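Local coordinates for serine hydrolase CCSP0084 (Cycloclasticus sp. P1, PDB 4I3F), which probably hydrolyses carbon-carbon bonds of meta-cleavage products from aromatic-hydrocarbon breakdown, and esters as well, as a serine enzyme of the alpha/beta-hydrolase fold, at residues Lys163-Pro171 and Val205-Glu215; Ile180-Leu189 and His276-Glu284. All blocks are in the same frame, centred on the assembly; numbering follows the deposited sequence.

Interaction 1. Residues Lys163-Pro171 and Val205-Glu215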
loop_
_atom_site.group_PDB
_atom_site.type_symbol
_atom_site.label_atom_id
_atom_site.label_comp_id
_atom_site.label_asym_id
_atom_site.label_seq_id
_atom_site.Cartn_x
_atom_site.Cartn_y
_atom_site.Cartn_z
ATOM N N LYS A 163 -5.665 14.982 6.505
ATOM C CA LYS A 163 -5.495 14.738 7.937
ATOM C C LYS A 163 -4.491 13.614 8.185
ATOM O O LYS A 163 -3.801 13.601 9.217
ATOM C CB LYS A 163 -6.841 14.452 8.614
ATOM C CG LYS A 163 -7.644 15.729 8.895
ATOM C CD LYS A 163 -9.112 15.455 9.242
ATOM C CE LYS A 163 -9.835 16.766 9.550
ATOM N NZ LYS A 163 -11.277 16.568 9.895
ATOM N N GLY A 164 -4.406 12.679 7.245
ATOM C CA GLY A 164 -3.443 11.591 7.331
ATOM C C GLY A 164 -2.008 12.027 7.068
ATOM O O GLY A 164 -1.127 11.870 7.920
ATOM N N TRP A 165 -1.767 12.582 5.884
ATOM C CA TRP A 165 -0.408 12.951 5.484
ATOM C C TRP A 165 0.137 14.141 6.271
ATOM O O TRP A 165 1.357 14.323 6.368
ATOM C CB TRP A 165 -0.346 13.221 3.976
ATOM C CG TRP A 165 -0.354 11.978 3.128
ATOM C CD1 TRP A 165 -0.418 10.682 3.557
ATOM C CD2 TRP A 165 -0.270 11.919 1.691
ATOM N NE1 TRP A 165 -0.383 9.819 2.472
ATOM C CE2 TRP A 165 -0.290 10.559 1.320
ATOM C CE3 TRP A 165 -0.178 12.889 0.685
ATOM C CZ2 TRP A 165 -0.231 10.143 -0.015
ATOM C CZ3 TRP A 165 -0.117 12.470 -0.646
ATOM C CH2 TRP A 165 -0.143 11.114 -0.978
ATOM N N GLU A 166 -0.756 14.942 6.850
ATOM C CA GLU A 166 -0.330 16.100 7.629
ATOM C C GLU A 166 -0.658 15.924 9.112
ATOM O O GLU A 166 -0.745 16.896 9.844
ATOM C CB GLU A 166 -0.964 17.383 7.065
ATOM C CG GLU A 166 -0.733 17.558 5.556
ATOM C CD GLU A 166 -1.274 18.871 5.009
ATOM O OE1 GLU A 166 -1.574 19.780 5.811
ATOM O OE2 GLU A 166 -1.401 18.988 3.770
ATOM N N PHE A 167 -0.838 14.673 9.534
ATOM C CA PHE A 167 -1.082 14.324 10.934
ATOM C C PHE A 167 -0.116 14.985 11.918
ATOM O O PHE A 167 -0.528 15.504 12.952
ATOM C CB PHE A 167 -1.019 12.791 11.099
ATOM C CG PHE A 167 -1.022 12.322 12.537
ATOM C CD1 PHE A 167 -2.217 12.195 13.243
ATOM C CD2 PHE A 167 0.166 11.982 13.173
ATOM C CE1 PHE A 167 -2.221 11.763 14.563
ATOM C CE2 PHE A 167 0.172 11.549 14.489
ATOM C CZ PHE A 167 -1.019 11.434 15.187
ATOM N N TYR A 168 1.175 14.972 11.606
ATOM C CA TYR A 168 2.156 15.447 12.581
ATOM C C TYR A 168 2.206 16.967 12.777
ATOM O O TYR A 168 2.982 17.459 13.596
ATOM C CB TYR A 168 3.545 14.898 12.274
ATOM C CG TYR A 168 3.682 13.405 12.497
ATOM C CD1 TYR A 168 3.759 12.873 13.780
ATOM C CD2 TYR A 168 3.758 12.533 11.424
ATOM C CE1 TYR A 168 3.894 11.508 13.981
ATOM C CE2 TYR A 168 3.896 11.173 11.616
ATOM C CZ TYR A 168 3.971 10.667 12.895
ATOM O OH TYR A 168 4.113 9.307 13.077
ATOM N N LYS A 169 1.377 17.707 12.046
ATOM C CA LYS A 169 1.186 19.124 12.341
ATOM C C LYS A 169 0.483 19.290 13.687
ATOM O O LYS A 169 0.695 20.277 14.400
ATOM C CB LYS A 169 0.356 19.800 11.249
ATOM C CG LYS A 169 1.084 20.002 9.931
ATOM C CD LYS A 169 0.199 20.743 8.935
ATOM C CE LYS A 169 0.932 21.015 7.627
ATOM N NZ LYS A 169 1.456 19.758 7.022
ATOM N N ASP A 170 -0.366 18.321 14.019
ATOM C CA ASP A 170 -1.141 18.338 15.260
ATOM C C ASP A 170 -1.387 16.916 15.749
ATOM O O ASP A 170 -2.526 16.453 15.733
ATOM C CB ASP A 170 -2.502 18.988 15.014
ATOM C CG ASP A 170 -2.466 20.489 15.151
ATOM O OD1 ASP A 170 -2.674 20.980 16.283
ATOM O OD2 ASP A 170 -2.222 21.181 14.140
ATOM N N PRO A 171 -0.327 16.216 16.186
ATOM C CA PRO A 171 -0.483 14.807 16.567
ATOM C C PRO A 171 -1.113 14.612 17.950
ATOM O O PRO A 171 -0.826 15.374 18.882
ATOM C CB PRO A 171 0.963 14.298 16.573
ATOM C CG PRO A 171 1.770 15.506 16.987
ATOM C CD PRO A 171 1.062 16.692 16.367
ATOM N N VAL A 205 3.613 5.581 16.897
ATOM C CA VAL A 205 3.473 6.724 15.997
ATOM C C VAL A 205 4.363 7.920 16.393
ATOM O O VAL A 205 4.856 8.654 15.529
ATOM C CB VAL A 205 1.986 7.147 15.906
ATOM C CG1 VAL A 205 1.832 8.479 15.202
ATOM C CG2 VAL A 205 1.176 6.071 15.194
ATOM N N MET A 206 4.595 8.099 17.690
ATOM C CA MET A 206 5.307 9.288 18.161
ATOM C C MET A 206 6.820 9.126 18.271
ATOM O O MET A 206 7.519 10.100 18.544
ATOM C CB MET A 206 4.739 9.787 19.495
ATOM C CG MET A 206 3.304 10.288 19.410
ATOM S SD MET A 206 3.037 11.516 18.101
ATOM C CE MET A 206 3.811 12.954 18.838
ATOM N N LYS A 207 7.327 7.914 18.065
ATOM C CA LYS A 207 8.776 7.700 18.085
ATOM C C LYS A 207 9.444 8.525 16.982
ATOM O O LYS A 207 8.875 8.701 15.902
ATOM C CB LYS A 207 9.112 6.215 17.909
ATOM C CG LYS A 207 8.367 5.295 18.873
ATOM C CD LYS A 207 9.139 4.013 19.172
ATOM C CE LYS A 207 9.032 3.003 18.042
ATOM N NZ LYS A 207 8.263 1.796 18.466
ATOM N N ASP A 208 10.636 9.049 17.255
ATOM C CA ASP A 208 11.368 9.788 16.234
ATOM C C ASP A 208 11.706 8.850 15.071
ATOM O O ASP A 208 11.843 9.278 13.923
ATOM C CB ASP A 208 12.638 10.409 16.815
ATOM C CG ASP A 208 12.352 11.408 17.917
ATOM O OD1 ASP A 208 11.328 12.110 17.830
ATOM O OD2 ASP A 208 13.155 11.484 18.872
ATOM N N GLU A 209 11.817 7.563 15.391
ATOM C CA GLU A 209 12.113 6.515 14.416
ATOM C C GLU A 209 10.894 6.175 13.551
ATOM O O GLU A 209 10.919 5.200 12.805
ATOM C CB GLU A 209 12.589 5.243 15.127
ATOM C CG GLU A 209 13.511 5.478 16.319
ATOM C CD GLU A 209 12.749 5.733 17.606
ATOM O OE1 GLU A 209 12.029 4.822 18.065
ATOM O OE2 GLU A 209 12.866 6.847 18.156
ATOM N N VAL A 210 9.831 6.967 13.667
ATOM C CA VAL A 210 8.624 6.789 12.856
ATOM C C VAL A 210 8.139 8.134 12.323
ATOM O O VAL A 210 7.695 8.245 11.177
ATOM C CB VAL A 210 7.484 6.110 13.661
ATOM C CG1 VAL A 210 6.194 6.086 12.862
ATOM C CG2 VAL A 210 7.878 4.693 14.068
ATOM N N ARG A 211 8.249 9.161 13.156
ATOM C CA ARG A 211 7.702 10.472 12.827
ATOM C C ARG A 211 8.522 11.261 11.803
ATOM O O ARG A 211 7.970 11.800 10.840
ATOM C CB ARG A 211 7.529 11.302 14.101
ATOM C CG ARG A 211 7.259 12.769 13.848
ATOM C CD ARG A 211 7.039 13.510 15.153
ATOM N NE ARG A 211 6.484 14.836 14.925
ATOM C CZ ARG A 211 6.012 15.619 15.889
ATOM N NH1 ARG A 211 6.026 15.206 17.150
ATOM N NH2 ARG A 211 5.518 16.813 15.592
ATOM N N LEU A 212 9.832 11.326 12.015
ATOM C CA LEU A 212 10.697 12.190 11.214
ATOM C C LEU A 212 10.657 11.843 9.730
ATOM O O LEU A 212 10.617 12.730 8.883
ATOM C CB LEU A 212 12.135 12.129 11.724
ATOM C CG LEU A 212 12.339 12.831 13.066
ATOM C CD1 LEU A 212 13.703 12.509 13.651
ATOM C CD2 LEU A 212 12.183 14.328 12.895
ATOM N N GLN A 213 10.671 10.556 9.409
ATOM C CA GLN A 213 10.684 10.176 8.007
ATOM C C GLN A 213 9.308 10.334 7.342
ATOM O O GLN A 213 9.230 10.666 6.163
ATOM C CB GLN A 213 11.304 8.787 7.837
ATOM C CG GLN A 213 12.669 8.713 8.529
ATOM C CD GLN A 213 13.591 7.654 7.956
ATOM O OE1 GLN A 213 13.209 6.890 7.071
ATOM N NE2 GLN A 213 14.819 7.605 8.469
ATOM N N PHE A 214 8.222 10.144 8.095
ATOM C CA PHE A 214 6.881 10.360 7.545
ATOM C C PHE A 214 6.709 11.836 7.196
ATOM O O PHE A 214 6.139 12.177 6.157
ATOM C CB PHE A 214 5.808 9.931 8.560
ATOM C CG PHE A 214 4.396 9.954 8.015
ATOM C CD1 PHE A 214 3.854 8.826 7.419
ATOM C CD2 PHE A 214 3.614 11.095 8.115
ATOM C CE1 PHE A 214 2.554 8.840 6.920
ATOM C CE2 PHE A 214 2.321 11.122 7.614
ATOM C CZ PHE A 214 1.790 9.999 7.020
ATOM N N GLU A 215 7.192 12.710 8.071
ATOM C CA GLU A 215 7.130 14.147 7.819
ATOM C C GLU A 215 7.900 14.520 6.554
ATOM O O GLU A 215 7.509 15.426 5.818
ATOM C CB GLU A 215 7.681 14.930 9.016
ATOM C CG GLU A 215 6.828 14.820 10.277
ATOM C CD GLU A 215 7.434 15.566 11.460
ATOM O OE1 GLU A 215 6.669 16.183 12.225
ATOM O OE2 GLU A 215 8.671 15.527 11.633
HETATM O O HOH W 1 3.875 14.404 6.103
#

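Interaction 2. Residues Ile180-Leu189 and His276-Glu284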
loop_
_atom_site.group_PDB
_atom_site.type_symbol
_atom_site.label_atom_id
_atom_site.label_comp_id
_atom_site.label_asym_id
_atom_site.label_seq_id
_atom_site.Cartn_x
_atom_site.Cartn_y
_atom_site.Cartn_z
ATOM N N ILE A 180 -7.970 6.319 12.157
ATOM C CA ILE A 180 -8.202 4.882 12.160
ATOM C C ILE A 180 -9.682 4.583 11.926
ATOM O O ILE A 180 -10.026 3.708 11.135
ATOM C CB ILE A 180 -7.731 4.263 13.481
ATOM C CG1 ILE A 180 -6.213 4.340 13.590
ATOM C CG2 ILE A 180 -8.166 2.829 13.575
ATOM C CD1 ILE A 180 -5.687 4.078 14.997
ATOM N N THR A 181 -10.540 5.344 12.594
ATOM C CA THR A 181 -11.988 5.216 12.465
ATOM C C THR A 181 -12.451 5.499 11.031
ATOM O O THR A 181 -13.328 4.802 10.500
ATOM C CB THR A 181 -12.703 6.166 13.446
ATOM O OG1 THR A 181 -12.343 5.820 14.791
ATOM C CG2 THR A 181 -14.209 6.063 13.304
ATOM N N LYS A 182 -11.855 6.509 10.399
ATOM C CA LYS A 182 -12.279 6.934 9.057
ATOM C C LYS A 182 -11.800 6.012 7.938
ATOM O O LYS A 182 -12.306 6.070 6.813
ATOM C CB LYS A 182 -11.833 8.374 8.780
ATOM C CG LYS A 182 -12.631 9.425 9.534
ATOM C CD LYS A 182 -14.083 9.438 9.052
ATOM C CE LYS A 182 -14.907 10.477 9.790
ATOM N NZ LYS A 182 -16.315 10.542 9.279
ATOM N N PHE A 183 -10.828 5.159 8.239
ATOM C CA PHE A 183 -10.368 4.166 7.279
ATOM C C PHE A 183 -11.400 3.065 7.052
ATOM O O PHE A 183 -11.277 2.273 6.116
ATOM C CB PHE A 183 -9.049 3.535 7.741
ATOM C CG PHE A 183 -7.835 4.352 7.402
ATOM C CD1 PHE A 183 -7.448 4.519 6.079
ATOM C CD2 PHE A 183 -7.072 4.938 8.400
ATOM C CE1 PHE A 183 -6.323 5.267 5.757
ATOM C CE2 PHE A 183 -5.947 5.692 8.087
ATOM C CZ PHE A 183 -5.569 5.847 6.767
ATOM N N LEU A 184 -12.406 3.004 7.916
ATOM C CA LEU A 184 -13.445 1.996 7.781
ATOM C C LEU A 184 -14.807 2.667 7.642
ATOM O O LEU A 184 -15.041 3.735 8.214
ATOM C CB LEU A 184 -13.438 1.068 8.997
ATOM C CG LEU A 184 -12.192 0.190 9.101
ATOM C CD1 LEU A 184 -11.987 -0.293 10.513
ATOM C CD2 LEU A 184 -12.326 -0.989 8.167
ATOM N N PHE A 185 -15.697 2.046 6.872
ATOM C CA PHE A 185 -17.073 2.520 6.786
ATOM C C PHE A 185 -17.849 2.156 8.055
ATOM O O PHE A 185 -18.675 2.942 8.532
ATOM C CB PHE A 185 -17.774 1.940 5.551
ATOM C CG PHE A 185 -19.215 2.353 5.436
ATOM C CD1 PHE A 185 -19.562 3.543 4.814
ATOM C CD2 PHE A 185 -20.222 1.555 5.965
ATOM C CE1 PHE A 185 -20.904 3.928 4.721
ATOM C CE2 PHE A 185 -21.553 1.932 5.881
ATOM C CZ PHE A 185 -21.889 3.121 5.251
ATOM N N ASP A 186 -17.587 0.960 8.588
ATOM C CA ASP A 186 -18.163 0.522 9.862
ATOM C C ASP A 186 -17.029 0.240 10.837
ATOM O O ASP A 186 -16.468 -0.851 10.843
ATOM C CB ASP A 186 -19.041 -0.728 9.679
ATOM C CG ASP A 186 -19.551 -1.302 11.004
ATOM O OD1 ASP A 186 -19.402 -0.645 12.048
ATOM O OD2 ASP A 186 -20.120 -2.417 11.000
ATOM N N PRO A 187 -16.690 1.233 11.673
ATOM C CA PRO A 187 -15.547 1.130 12.587
ATOM C C PRO A 187 -15.659 -0.034 13.579
ATOM O O PRO A 187 -14.631 -0.498 14.060
ATOM C CB PRO A 187 -15.584 2.463 13.346
ATOM C CG PRO A 187 -16.366 3.387 12.487
ATOM C CD PRO A 187 -17.376 2.532 11.780
ATOM N N SER A 188 -16.870 -0.494 13.876
ATOM C CA SER A 188 -17.063 -1.589 14.831
ATOM C C SER A 188 -16.399 -2.903 14.389
ATOM O O SER A 188 -16.177 -3.802 15.201
ATOM C CB SER A 188 -18.553 -1.828 15.073
ATOM O OG SER A 188 -19.121 -2.558 14.002
ATOM N N LEU A 189 -16.078 -3.007 13.103
ATOM C CA LEU A 189 -15.418 -4.196 12.563
ATOM C C LEU A 189 -14.026 -4.334 13.164
ATOM O O LEU A 189 -13.432 -5.413 13.178
ATOM C CB LEU A 189 -15.332 -4.104 11.038
ATOM C CG LEU A 189 -16.643 -4.403 10.307
ATOM C CD1 LEU A 189 -16.494 -4.246 8.802
ATOM C CD2 LEU A 189 -17.132 -5.796 10.660
ATOM N N HIS A 276 -20.507 0.076 0.859
ATOM C CA HIS A 276 -20.443 0.133 2.318
ATOM C C HIS A 276 -19.058 -0.234 2.794
ATOM O O HIS A 276 -18.876 -1.158 3.587
ATOM C CB HIS A 276 -21.483 -0.803 2.947
ATOM C CG HIS A 276 -22.899 -0.360 2.745
ATOM N ND1 HIS A 276 -23.693 -0.844 1.726
ATOM C CD2 HIS A 276 -23.666 0.511 3.440
ATOM C CE1 HIS A 276 -24.889 -0.291 1.807
ATOM N NE2 HIS A 276 -24.898 0.541 2.831
ATOM N N CYS A 277 -18.075 0.503 2.304
ATOM C CA CYS A 277 -16.696 0.112 2.493
ATOM C C CYS A 277 -15.826 1.333 2.647
ATOM O O CYS A 277 -15.993 2.328 1.924
ATOM C CB CYS A 277 -16.218 -0.705 1.283
ATOM S SG CYS A 277 -14.698 -1.601 1.589
ATOM N N GLY A 278 -14.878 1.253 3.574
ATOM C CA GLY A 278 -13.892 2.307 3.728
ATOM C C GLY A 278 -12.605 2.002 2.999
ATOM O O GLY A 278 -12.442 0.930 2.400
ATOM N N HIS A 279 -11.679 2.956 3.045
ATOM C CA HIS A 279 -10.391 2.798 2.371
ATOM C C HIS A 279 -9.701 1.447 2.588
ATOM O O HIS A 279 -9.147 0.873 1.645
ATOM C CB HIS A 279 -9.422 3.918 2.752
ATOM C CG HIS A 279 -8.128 3.834 2.007
ATOM N ND1 HIS A 279 -8.052 4.008 0.640
ATOM C CD2 HIS A 279 -6.877 3.517 2.420
ATOM C CE1 HIS A 279 -6.800 3.841 0.250
ATOM N NE2 HIS A 279 -6.068 3.536 1.310
ATOM N N TRP A 280 -9.711 0.953 3.823
ATOM C CA TRP A 280 -9.109 -0.351 4.125
ATOM C C TRP A 280 -10.030 -1.495 3.720
ATOM O O TRP A 280 -10.597 -2.165 4.590
ATOM C CB TRP A 280 -8.811 -0.470 5.621
ATOM C CG TRP A 280 -7.603 0.297 6.073
ATOM C CD1 TRP A 280 -6.614 0.820 5.284
ATOM C CD2 TRP A 280 -7.257 0.630 7.423
ATOM N NE1 TRP A 280 -5.680 1.456 6.064
ATOM C CE2 TRP A 280 -6.051 1.356 7.380
ATOM C CE3 TRP A 280 -7.852 0.385 8.664
ATOM C CZ2 TRP A 280 -5.425 1.836 8.534
ATOM C CZ3 TRP A 280 -7.228 0.864 9.810
ATOM C CH2 TRP A 280 -6.031 1.583 9.735
ATOM N N VAL A 281 -10.166 -1.711 2.413
ATOM C CA VAL A 281 -11.034 -2.757 1.865
ATOM C C VAL A 281 -10.651 -4.119 2.428
ATOM O O VAL A 281 -11.519 -4.947 2.711
ATOM C CB VAL A 281 -10.934 -2.820 0.316
ATOM C CG1 VAL A 281 -11.838 -3.903 -0.234
ATOM C CG2 VAL A 281 -11.299 -1.473 -0.315
ATOM N N GLN A 282 -9.349 -4.335 2.609
ATOM C CA GLN A 282 -8.830 -5.628 3.045
ATOM C C GLN A 282 -9.131 -5.947 4.508
ATOM O O GLN A 282 -9.045 -7.107 4.921
ATOM C CB GLN A 282 -7.321 -5.724 2.763
ATOM C CG GLN A 282 -6.397 -5.228 3.880
ATOM C CD GLN A 282 -6.310 -3.706 4.013
ATOM O OE1 GLN A 282 -7.119 -2.957 3.460
ATOM N NE2 GLN A 282 -5.313 -3.249 4.766
ATOM N N ILE A 283 -9.474 -4.922 5.291
ATOM C CA ILE A 283 -9.876 -5.116 6.677
ATOM C C ILE A 283 -11.397 -5.132 6.790
ATOM O O ILE A 283 -11.958 -5.935 7.530
ATOM C CB ILE A 283 -9.338 -3.993 7.604
ATOM C CG1 ILE A 283 -7.831 -3.809 7.443
ATOM C CG2 ILE A 283 -9.697 -4.280 9.071
ATOM C CD1 ILE A 283 -7.030 -5.021 7.796
ATOM N N GLU A 284 -12.067 -4.243 6.059
ATOM C CA GLU A 284 -13.526 -4.150 6.153
ATOM C C GLU A 284 -14.185 -5.394 5.578
ATOM O O GLU A 284 -15.106 -5.951 6.175
ATOM C CB GLU A 284 -14.036 -2.911 5.413
ATOM C CG GLU A 284 -15.523 -2.612 5.615
ATOM C CD GLU A 284 -15.754 -1.216 6.175
ATOM O OE1 GLU A 284 -14.958 -0.313 5.843
ATOM O OE2 GLU A 284 -16.719 -1.030 6.937
HETATM O O HOH W 2 -12.647 5.405 4.144
#

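Interaction 1. Residues Lys163-Pro171 and Val205-Glu215
Y168 lays its side chain among V205, M206, R211, F214 and E215, and carries most of this contact. Y168 CB lies 3.4 Å from E215 OE1, whose carboxylate stands steeply against the phenol plane. With CG opposite the carbonyl carbon (chi1 -69°), the ring runs toward the end of helix 194-206. CD1 and CE1 lie under the aliphatic part of R211, and R211 CG sits over the ring face, 3.7 Å from its centroid, in a CH-pi contact; F167 CD2 backs the opposite face. An arginine suits this place because its methylenes pack on the ring while its head stays polar: R211 NE reaches E215 OE1 at 3.0 Å in a nearly straight hydrogen bond (168°), part of a salt bridge, in the guanidinium plane but from above the carboxylate, which helps hold the extended chain across the ring. At the ring's edge, Y168 CE2 comes within 3.5 Å of F214 CD2, the two rings set obliquely at 67°. M206 SD approaches the ring edge 4.2 Å from Y168 CE1, a Met-aromatic contact, and its bent chain brings CE onto P171 CG. At the tip, Y168 OH donates a 2.6 Å hydrogen bond to V205 O and brushes V205 CG1. A phenylalanine here would keep the ring but lose the hydroxyl, and would probably leave V205 O without this donor and the helix end less firmly tied. F214 CZ meets W165, whose NE1 bonds to S53. In chain order these elements fall between strands 142-148 and 243-248, as does the helical cap of many alpha/beta hydrolases.

Interaction 2. Residues Ile180-Leu189 and His276-Glu284
The rings of F183 and W280 lie almost parallel, 3° apart, in an offset stack that puts the phenyl 4.2 Å, centroid to centroid, from the five-membered ring of the indole. F183 CB, by contrast, sits over the indole's larger ring, 3.5 Å from its centroid, so one phenylalanine uses both its methylene and its ring against the same broad face. F253 also stacks on the F183 ring. At the F183 edge lie I180 CA and, across the contact, H279 CD2, 3.8 Å from F183 CE1. A second ring pair forms nearer the surface: H276 turns an edge toward the face of F185, with planes at 82°, and H276 CA rests over that same ring. The backbone ties the stack down, for W280 N donates to F183 O at 3.1 Å, in the carbonyl plane. H279 itself probably belongs to the catalytic triad of the alpha/beta-hydrolase fold: its ND1 bonds to D251, and its side chain touches S125 of a probable nucleophile elbow. Its neighbour G278 fits because a CB there would collide with F183 O and the backbone of L184. E284, bent at chi2 (123°), carries its carboxylate to the loop at F185-D186. There E284 OE1 takes F185 N at 2.7 Å and E284 OE2 takes D186 N, also at 2.7 Å, each through a syn lone pair, a two-pronged grip that a carboxylate is well shaped to give. G278 N reaches E284 OE1 as well, at 2.8 Å, from above the carboxylate plane; three N-H donors would probably stabilise the negative charge. L184 CD2 and L189 CD1 pack beside the aliphatic part of E284, and D186 OD1 accepts S188 N, an Asx turn, and also the S188 hydroxyl.

Overall arrangement
Along the chain the segments alternate: 163-171, then 180-189, then 205-215, then 276-284. The first three belong to the run of helices between strands 142-148 and 243-248, whereas the last follows strand 269-274 at the edge of the sheet. Interaction 1 lies within what is probably the helical cap, and interaction 2 joins that region to the loop carrying the probable catalytic histidine. Their centres are 22 Å apart and their nearest atoms about 6 Å, without touching. Helix 173-182 follows helix 159-165 and precedes helix 194-206, so residues 163-171 and 180-189 of one helical run take part one in each contact.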